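Local coordinates for jasmonate-induced oxygenase 2 (Arabidopsis thaliana, PDB 6LSV), which oxidises the stress hormone jasmonate to 12-hydroxyjasmonate, using iron, 2-oxoglutarate and molecular oxygen, at residues P46-E51 / D62-R67; F77-N82 / A262-I267. One frame throughout, in Å; residues are numbered along the deposited sequence.

Contact 1. Residues P46-E51 / D62-R67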
ATOM      1  N   PRO A  46      16.768   4.693   7.752  1.00 35.29           N
ATOM      2  CA  PRO A  46      17.405   3.896   8.808  1.00 32.19           C
ATOM      3  C   PRO A  46      16.647   2.600   9.053  1.00 32.68           C
ATOM      4  O   PRO A  46      15.416   2.579   9.113  1.00 33.57           O
ATOM      5  CB  PRO A  46      17.361   4.821  10.030  1.00 36.10           C
ATOM      6  CG  PRO A  46      17.208   6.205   9.462  1.00 35.30           C
ATOM      7  CD  PRO A  46      16.385   6.037   8.219  1.00 31.91           C
ATOM      8  N   ILE A  47      17.398   1.510   9.189  1.00 35.80           N
ATOM      9  CA  ILE A  47      16.823   0.173   9.251  1.00 40.93           C
ATOM     10  C   ILE A  47      16.702  -0.275  10.699  1.00 36.79           C
ATOM     11  O   ILE A  47      17.478   0.124  11.576  1.00 35.09           O
ATOM     12  CB  ILE A  47      17.651  -0.840   8.433  1.00 45.17           C
ATOM     13  CG1 ILE A  47      19.113  -0.831   8.883  1.00 40.20           C
ATOM     14  CG2 ILE A  47      17.533  -0.550   6.942  1.00 38.33           C
ATOM     15  CD1 ILE A  47      19.915  -1.994   8.344  1.00 33.39           C
ATOM     16  N   ILE A  48      15.715  -1.131  10.942  1.00 33.36           N
ATOM     17  CA  ILE A  48      15.454  -1.710  12.252  1.00 32.30           C
ATOM     18  C   ILE A  48      15.765  -3.196  12.174  1.00 39.56           C
ATOM     19  O   ILE A  48      15.189  -3.914  11.346  1.00 35.40           O
ATOM     20  CB  ILE A  48      13.999  -1.477  12.692  1.00 33.49           C
ATOM     21  CG1 ILE A  48      13.592  -0.019  12.457  1.00 32.12           C
ATOM     22  CG2 ILE A  48      13.814  -1.879  14.143  1.00 35.42           C
ATOM     23  CD1 ILE A  48      14.240   0.967  13.403  1.00 33.11           C
ATOM     24  N   ASP A  49      16.677  -3.657  13.026  1.00 43.22           N
ATOM     25  CA  ASP A  49      16.988  -5.080  13.126  1.00 37.66           C
ATOM     26  C   ASP A  49      15.931  -5.729  14.010  1.00 38.60           C
ATOM     27  O   ASP A  49      15.867  -5.464  15.215  1.00 47.57           O
ATOM     28  CB  ASP A  49      18.396  -5.280  13.677  1.00 45.09           C
ATOM     29  CG  ASP A  49      18.884  -6.709  13.543  1.00 47.54           C
ATOM     30  OD1 ASP A  49      18.068  -7.595  13.210  1.00 41.87           O
ATOM     31  OD2 ASP A  49      20.090  -6.944  13.773  1.00 48.56           O
ATOM     32  N   LEU A  50      15.100  -6.581  13.411  1.00 37.91           N
ATOM     33  CA  LEU A  50      13.891  -7.065  14.064  1.00 37.01           C
ATOM     34  C   LEU A  50      14.104  -8.283  14.944  1.00 38.79           C
ATOM     35  O   LEU A  50      13.312  -8.504  15.867  1.00 44.92           O
ATOM     36  CB  LEU A  50      12.826  -7.403  13.023  1.00 31.12           C
ATOM     37  CG  LEU A  50      12.090  -6.223  12.406  1.00 36.94           C
ATOM     38  CD1 LEU A  50      10.688  -6.651  12.000  1.00 38.43           C
ATOM     39  CD2 LEU A  50      12.053  -5.044  13.366  1.00 34.45           C
ATOM     40  N   GLU A  51      15.135  -9.086  14.691  1.00 51.13           N
ATOM     41  CA  GLU A  51      15.369 -10.221  15.573  1.00 53.40           C
ATOM     42  C   GLU A  51      15.771  -9.807  16.985  1.00 50.50           C
ATOM     43  O   GLU A  51      15.936 -10.685  17.840  1.00 56.20           O
ATOM     44  CB  GLU A  51      16.417 -11.149  14.971  1.00 53.76           C
ATOM     45  CG  GLU A  51      15.817 -12.381  14.353  1.00 64.05           C
ATOM     46  CD  GLU A  51      16.618 -12.888  13.194  1.00 75.79           C
ATOM     47  OE1 GLU A  51      17.819 -12.547  13.099  1.00 77.64           O
ATOM     48  OE2 GLU A  51      16.038 -13.620  12.381  1.00 69.80           O
ATOM     49  N   ASP A  62      14.908  -1.393  23.513  1.00 63.65           N
ATOM     50  CA  ASP A  62      16.193  -0.851  23.120  1.00 63.82           C
ATOM     51  C   ASP A  62      16.070   0.631  22.766  1.00 61.91           C
ATOM     52  O   ASP A  62      15.018   1.255  22.925  1.00 52.22           O
ATOM     53  CB  ASP A  62      16.737  -1.666  21.945  1.00 61.86           C
ATOM     54  CG  ASP A  62      18.239  -1.574  21.803  1.00 56.47           C
ATOM     55  OD1 ASP A  62      18.958  -2.258  22.561  1.00 65.45           O
ATOM     56  OD2 ASP A  62      18.696  -0.821  20.918  1.00 52.05           O
ATOM     57  N   VAL A  63      17.181   1.207  22.295  1.00 61.03           N
ATOM     58  CA  VAL A  63      17.133   2.498  21.614  1.00 58.62           C
ATOM     59  C   VAL A  63      16.254   2.399  20.375  1.00 56.40           C
ATOM     60  O   VAL A  63      15.681   3.398  19.919  1.00 51.86           O
ATOM     61  CB  VAL A  63      18.564   2.960  21.265  1.00 57.41           C
ATOM     62  CG1 VAL A  63      18.561   4.330  20.593  1.00 48.84           C
ATOM     63  CG2 VAL A  63      19.434   2.975  22.514  1.00 55.86           C
ATOM     64  N   ILE A  64      16.115   1.191  19.826  1.00 50.69           N
ATOM     65  CA  ILE A  64      15.333   0.992  18.613  1.00 50.98           C
ATOM     66  C   ILE A  64      13.852   1.194  18.878  1.00 50.12           C
ATOM     67  O   ILE A  64      13.126   1.705  18.017  1.00 49.95           O
ATOM     68  CB  ILE A  64      15.644  -0.396  18.031  1.00 45.92           C
ATOM     69  CG1 ILE A  64      15.046  -1.515  18.895  1.00 53.99           C
ATOM     70  CG2 ILE A  64      17.118  -0.562  18.007  1.00 48.94           C
ATOM     71  CD1 ILE A  64      13.796  -2.160  18.322  1.00 52.31           C
ATOM     72  N   MET A  65      13.378   0.801  20.062  1.00 50.04           N
ATOM     73  CA  MET A  65      11.987   1.052  20.412  1.00 45.14           C
ATOM     74  C   MET A  65      11.690   2.543  20.386  1.00 42.92           C
ATOM     75  O   MET A  65      10.609   2.964  19.960  1.00 47.54           O
ATOM     76  CB  MET A  65      11.674   0.459  21.784  1.00 49.96           C
ATOM     77  CG  MET A  65      10.331  -0.230  21.851  1.00 47.39           C
ATOM     78  SD  MET A  65      10.339  -1.812  20.998  1.00 45.82           S
ATOM     79  CE  MET A  65       8.755  -2.460  21.528  1.00 41.21           C
ATOM     80  N   ALA A  66      12.654   3.361  20.811  1.00 40.01           N
ATOM     81  CA  ALA A  66      12.498   4.802  20.671  1.00 46.11           C
ATOM     82  C   ALA A  66      12.544   5.218  19.205  1.00 40.75           C
ATOM     83  O   ALA A  66      11.805   6.115  18.787  1.00 44.36           O
ATOM     84  CB  ALA A  66      13.571   5.530  21.478  1.00 38.70           C
ATOM     85  N   ARG A  67      13.394   4.568  18.406  1.00 42.46           N
ATOM     86  CA  ARG A  67      13.506   4.930  16.995  1.00 41.73           C
ATOM     87  C   ARG A  67      12.257   4.528  16.222  1.00 38.19           C
ATOM     88  O   ARG A  67      11.745   5.304  15.407  1.00 33.38           O
ATOM     89  CB  ARG A  67      14.745   4.286  16.375  1.00 36.91           C
ATOM     90  CG  ARG A  67      16.058   4.823  16.902  1.00 47.11           C
ATOM     91  CD  ARG A  67      17.186   3.867  16.564  1.00 51.54           C
ATOM     92  NE  ARG A  67      17.045   3.329  15.214  1.00 50.16           N
ATOM     93  CZ  ARG A  67      18.025   3.299  14.319  1.00 55.72           C
ATOM     94  NH1 ARG A  67      19.222   3.776  14.632  1.00 56.48           N
ATOM     95  NH2 ARG A  67      17.813   2.791  13.110  1.00 49.44           N
TER

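Contact 2. Residues F77-N82 / A262-I267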
ATOM      1  N   PHE A  77       6.561   5.681   8.886  1.00 24.34           N
ATOM      2  CA  PHE A  77       7.092   4.517   8.192  1.00 26.65           C
ATOM      3  C   PHE A  77       8.474   4.203   8.745  1.00 28.91           C
ATOM      4  O   PHE A  77       9.163   5.087   9.260  1.00 29.99           O
ATOM      5  CB  PHE A  77       7.159   4.741   6.672  1.00 25.74           C
ATOM      6  CG  PHE A  77       8.215   5.727   6.243  1.00 30.61           C
ATOM      7  CD1 PHE A  77       7.959   7.091   6.260  1.00 25.42           C
ATOM      8  CD2 PHE A  77       9.462   5.289   5.817  1.00 27.57           C
ATOM      9  CE1 PHE A  77       8.925   7.999   5.864  1.00 23.32           C
ATOM     10  CE2 PHE A  77      10.435   6.195   5.421  1.00 26.78           C
ATOM     11  CZ  PHE A  77      10.164   7.551   5.446  1.00 25.58           C
ATOM     12  N   PHE A  78       8.859   2.933   8.640  1.00 22.33           N
ATOM     13  CA  PHE A  78      10.194   2.492   9.016  1.00 27.78           C
ATOM     14  C   PHE A  78      10.537   1.243   8.214  1.00 23.88           C
ATOM     15  O   PHE A  78       9.662   0.578   7.655  1.00 20.74           O
ATOM     16  CB  PHE A  78      10.314   2.240  10.532  1.00 24.32           C
ATOM     17  CG  PHE A  78       9.350   1.217  11.072  1.00 21.19           C
ATOM     18  CD1 PHE A  78       7.996   1.499  11.178  1.00 27.23           C
ATOM     19  CD2 PHE A  78       9.802  -0.017  11.498  1.00 23.73           C
ATOM     20  CE1 PHE A  78       7.110   0.562  11.680  1.00 24.12           C
ATOM     21  CE2 PHE A  78       8.921  -0.958  12.006  1.00 26.90           C
ATOM     22  CZ  PHE A  78       7.574  -0.667  12.093  1.00 25.25           C
ATOM     23  N   GLN A  79      11.830   0.938   8.154  1.00 24.38           N
ATOM     24  CA  GLN A  79      12.357  -0.141   7.331  1.00 26.67           C
ATOM     25  C   GLN A  79      12.934  -1.223   8.233  1.00 29.43           C
ATOM     26  O   GLN A  79      13.732  -0.927   9.127  1.00 34.35           O
ATOM     27  CB  GLN A  79      13.425   0.394   6.374  1.00 29.52           C
ATOM     28  CG  GLN A  79      13.836  -0.559   5.275  1.00 32.49           C
ATOM     29  CD  GLN A  79      14.782   0.087   4.282  1.00 36.50           C
ATOM     30  OE1 GLN A  79      14.740  -0.209   3.087  1.00 33.65           O
ATOM     31  NE2 GLN A  79      15.638   0.980   4.772  1.00 25.01           N
ATOM     32  N   VAL A  80      12.537  -2.472   7.998  1.00 26.16           N
ATOM     33  CA  VAL A  80      12.909  -3.587   8.861  1.00 24.37           C
ATOM     34  C   VAL A  80      13.759  -4.581   8.079  1.00 28.28           C
ATOM     35  O   VAL A  80      13.447  -4.910   6.929  1.00 28.56           O
ATOM     36  CB  VAL A  80      11.670  -4.273   9.471  1.00 23.31           C
ATOM     37  CG1 VAL A  80      10.852  -3.268  10.247  1.00 29.22           C
ATOM     38  CG2 VAL A  80      10.810  -4.920   8.395  1.00 22.33           C
ATOM     39  N   VAL A  81      14.844  -5.036   8.705  1.00 32.61           N
ATOM     40  CA  VAL A  81      15.666  -6.131   8.210  1.00 25.41           C
ATOM     41  C   VAL A  81      15.610  -7.259   9.233  1.00 29.93           C
ATOM     42  O   VAL A  81      15.191  -7.068  10.377  1.00 33.65           O
ATOM     43  CB  VAL A  81      17.128  -5.704   7.954  1.00 26.29           C
ATOM     44  CG1 VAL A  81      17.187  -4.509   7.016  1.00 27.60           C
ATOM     45  CG2 VAL A  81      17.817  -5.380   9.261  1.00 24.72           C
ATOM     46  N   ASN A  82      16.045  -8.445   8.806  1.00 33.91           N
ATOM     47  CA  ASN A  82      16.081  -9.634   9.661  1.00 36.25           C
ATOM     48  C   ASN A  82      14.715  -9.885  10.296  1.00 37.30           C
ATOM     49  O   ASN A  82      14.554  -9.891  11.518  1.00 33.83           O
ATOM     50  CB  ASN A  82      17.161  -9.504  10.738  1.00 39.54           C
ATOM     51  CG  ASN A  82      18.556  -9.431  10.160  1.00 39.08           C
ATOM     52  OD1 ASN A  82      18.842 -10.024   9.120  1.00 42.47           O
ATOM     53  ND2 ASN A  82      19.432  -8.692  10.828  1.00 35.27           N
ATOM     54  N   ALA A 262      14.890  -5.970   2.740  1.00 21.44           N
ATOM     55  CA  ALA A 262      14.132  -5.313   3.788  1.00 26.91           C
ATOM     56  C   ALA A 262      12.722  -5.013   3.286  1.00 28.51           C
ATOM     57  O   ALA A 262      12.461  -4.961   2.081  1.00 19.99           O
ATOM     58  CB  ALA A 262      14.823  -4.021   4.231  1.00 26.64           C
ATOM     59  N   PHE A 263      11.809  -4.835   4.233  1.00 30.47           N
ATOM     60  CA  PHE A 263      10.482  -4.312   3.954  1.00 22.94           C
ATOM     61  C   PHE A 263      10.397  -2.875   4.444  1.00 25.76           C
ATOM     62  O   PHE A 263      11.186  -2.430   5.283  1.00 30.06           O
ATOM     63  CB  PHE A 263       9.389  -5.138   4.638  1.00 21.06           C
ATOM     64  CG  PHE A 263       9.204  -6.507   4.060  1.00 26.31           C
ATOM     65  CD1 PHE A 263       8.639  -6.674   2.806  1.00 21.03           C
ATOM     66  CD2 PHE A 263       9.565  -7.630   4.787  1.00 25.82           C
ATOM     67  CE1 PHE A 263       8.452  -7.933   2.280  1.00 22.81           C
ATOM     68  CE2 PHE A 263       9.383  -8.895   4.267  1.00 23.06           C
ATOM     69  CZ  PHE A 263       8.821  -9.048   3.012  1.00 27.16           C
ATOM     70  N   ILE A 264       9.426  -2.146   3.911  1.00 28.20           N
ATOM     71  CA  ILE A 264       9.033  -0.854   4.454  1.00 23.40           C
ATOM     72  C   ILE A 264       7.662  -1.031   5.083  1.00 24.18           C
ATOM     73  O   ILE A 264       6.736  -1.542   4.437  1.00 26.22           O
ATOM     74  CB  ILE A 264       9.030   0.247   3.381  1.00 23.60           C
ATOM     75  CG1 ILE A 264      10.468   0.600   2.993  1.00 25.68           C
ATOM     76  CG2 ILE A 264       8.305   1.483   3.894  1.00 21.57           C
ATOM     77  CD1 ILE A 264      10.596   1.316   1.668  1.00 25.73           C
ATOM     78  N   VAL A 265       7.545  -0.655   6.350  1.00 22.39           N
ATOM     79  CA  VAL A 265       6.298  -0.760   7.094  1.00 21.99           C
ATOM     80  C   VAL A 265       5.635   0.607   7.068  1.00 22.18           C
ATOM     81  O   VAL A 265       6.204   1.590   7.557  1.00 26.52           O
ATOM     82  CB  VAL A 265       6.543  -1.242   8.533  1.00 22.71           C
ATOM     83  CG1 VAL A 265       5.230  -1.469   9.261  1.00 18.03           C
ATOM     84  CG2 VAL A 265       7.377  -2.514   8.529  1.00 21.03           C
ATOM     85  N   ASN A 266       4.446   0.680   6.480  1.00 24.77           N
ATOM     86  CA  ASN A 266       3.698   1.925   6.383  1.00 24.55           C
ATOM     87  C   ASN A 266       2.578   1.922   7.411  1.00 27.27           C
ATOM     88  O   ASN A 266       1.788   0.975   7.471  1.00 27.82           O
ATOM     89  CB  ASN A 266       3.107   2.113   4.983  1.00 28.20           C
ATOM     90  CG  ASN A 266       4.143   2.531   3.959  1.00 35.29           C
ATOM     91  OD1 ASN A 266       5.248   2.946   4.307  1.00 39.58           O
ATOM     92  ND2 ASN A 266       3.784   2.434   2.683  1.00 35.50           N
ATOM     93  N   ILE A 267       2.521   2.975   8.223  1.00 25.77           N
ATOM     94  CA  ILE A 267       1.340   3.216   9.039  1.00 23.50           C
ATOM     95  C   ILE A 267       0.185   3.586   8.118  1.00 24.02           C
ATOM     96  O   ILE A 267       0.314   4.471   7.263  1.00 23.73           O
ATOM     97  CB  ILE A 267       1.607   4.324  10.071  1.00 26.32           C
ATOM     98  CG1 ILE A 267       2.748   3.928  11.017  1.00 24.94           C
ATOM     99  CG2 ILE A 267       0.335   4.656  10.845  1.00 20.97           C
ATOM    100  CD1 ILE A 267       2.395   2.819  11.984  1.00 22.45           C
TER

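Contact 1. Residues P46-E51 / D62-R67
Arg-67 reaches from helix 63-74 to the short strand 47-49, and its side chain runs past that of Ile-48 in the opposite direction. Arg-67 CB stands 4.5 Å from Ile-48 CD1. CG and CD carry the chain outward, and the bend at chi3 (41°) places NE back beside the same methyl, with 4.1 Å between Arg-67 NE and Ile-48 CD1. Ile-48 CD1 sits at the edge of the guanidinium, near its plane, 4.0 Å from Arg-67 NH2. At the tip, Arg-67 NH2 meets Pro-46 CB at 3.7 Å. Arg-67 NH2 is also 3.1 Å from Ile-47 O, but the angle is too poor for a hydrogen bond. Strand 47-49, helix 63-74 and strand 77-81 follow one another in the chain, and the two strands are parallel neighbours in one sheet: a beta-alpha-beta crossover, with the helix packed against an edge strand of the sheet. The axes of strand 47-49 and helix segment 63-67 come within 9.6 Å, their N-to-C directions 140° apart. One turn before Arg-67, the Ile-64 side chain crosses that of Ile-48 obliquely, bringing Ile-64 CD1 to 4.2 Å from Ile-48 CG2. Asp-62 caps this end of the helix, its OD2 accepting a weak bond from Ile-64 N (3.4 Å). On another side of the helix, Met-65 packs on Val-182 and Thr-185 of helix 161-186.

Contact 2. Residues F77-N82 / A262-I267
Phe-78 and Val-80 pair with Val-265 and Phe-263 as antiparallel hydrogen-bonded pairs, the strand axes 4.7 Å apart at closest approach and their directions 151° apart. The ladder adds strand 77-81, from the N-terminal region, to the edge of the major sheet of the double-stranded beta-helix (jelly-roll) core of 2-oxoglutarate oxygenases, beside 263-267. Of its four bonds, Val-265 N to Phe-78 O is the straightest, at 2.8 Å, with an N-H...O angle of 172°. On the face bearing Phe-78, Val-80, Phe-263 and Val-265, the Phe-78 and Val-265 side chains lie side by side, pointing the same way. Val-265 CB sits over the Phe-78 ring, 3.9 Å from its centroid and 22° off the normal, a CH-pi contact; Val-265 CG1 reaches the rim atoms CE1 and CZ. Val-265 CG2 meets Val-80 CG1 at 3.9 Å. Helix 161-186 covers part of this face, touching Phe-263 and Val-265. On the other face, which carries Phe-77, Gln-79, Ile-264 and Asn-266, Gln-79 CG rests 3.7 Å from Ala-262 CB, while its OE1 accepts from His-259 N. Asn-266, about 4 Å by side chain from the iron ligands His-284 and Asp-229, places its OD1 3.5 Å from Phe-77 CB.

Overall arrangement
The centres of contacts 1 and 2 lie 11 Å apart, and the two come in series along the chain: 46-51 meets 62-67 before 77-82 meets 262-267. They share one mixed sheet, in which strand 77-81 lies between edge strand 47-49 and strand 263-267. The join is direct, since Ile-48 N lies 2.7 Å from Gln-79 O and Ile-48 O 2.9 Å from Val-81 N, both probable hydrogen bonds. Contact 1 is a surface contact about 22 Å from the chain centre; contact 2 is buried, about 12 Å from it. Strand 77-81 ends the crossover and pairs with 263-267, so the N-terminal unit extends the core sheet at its edge, and only contact 2 approaches the iron site.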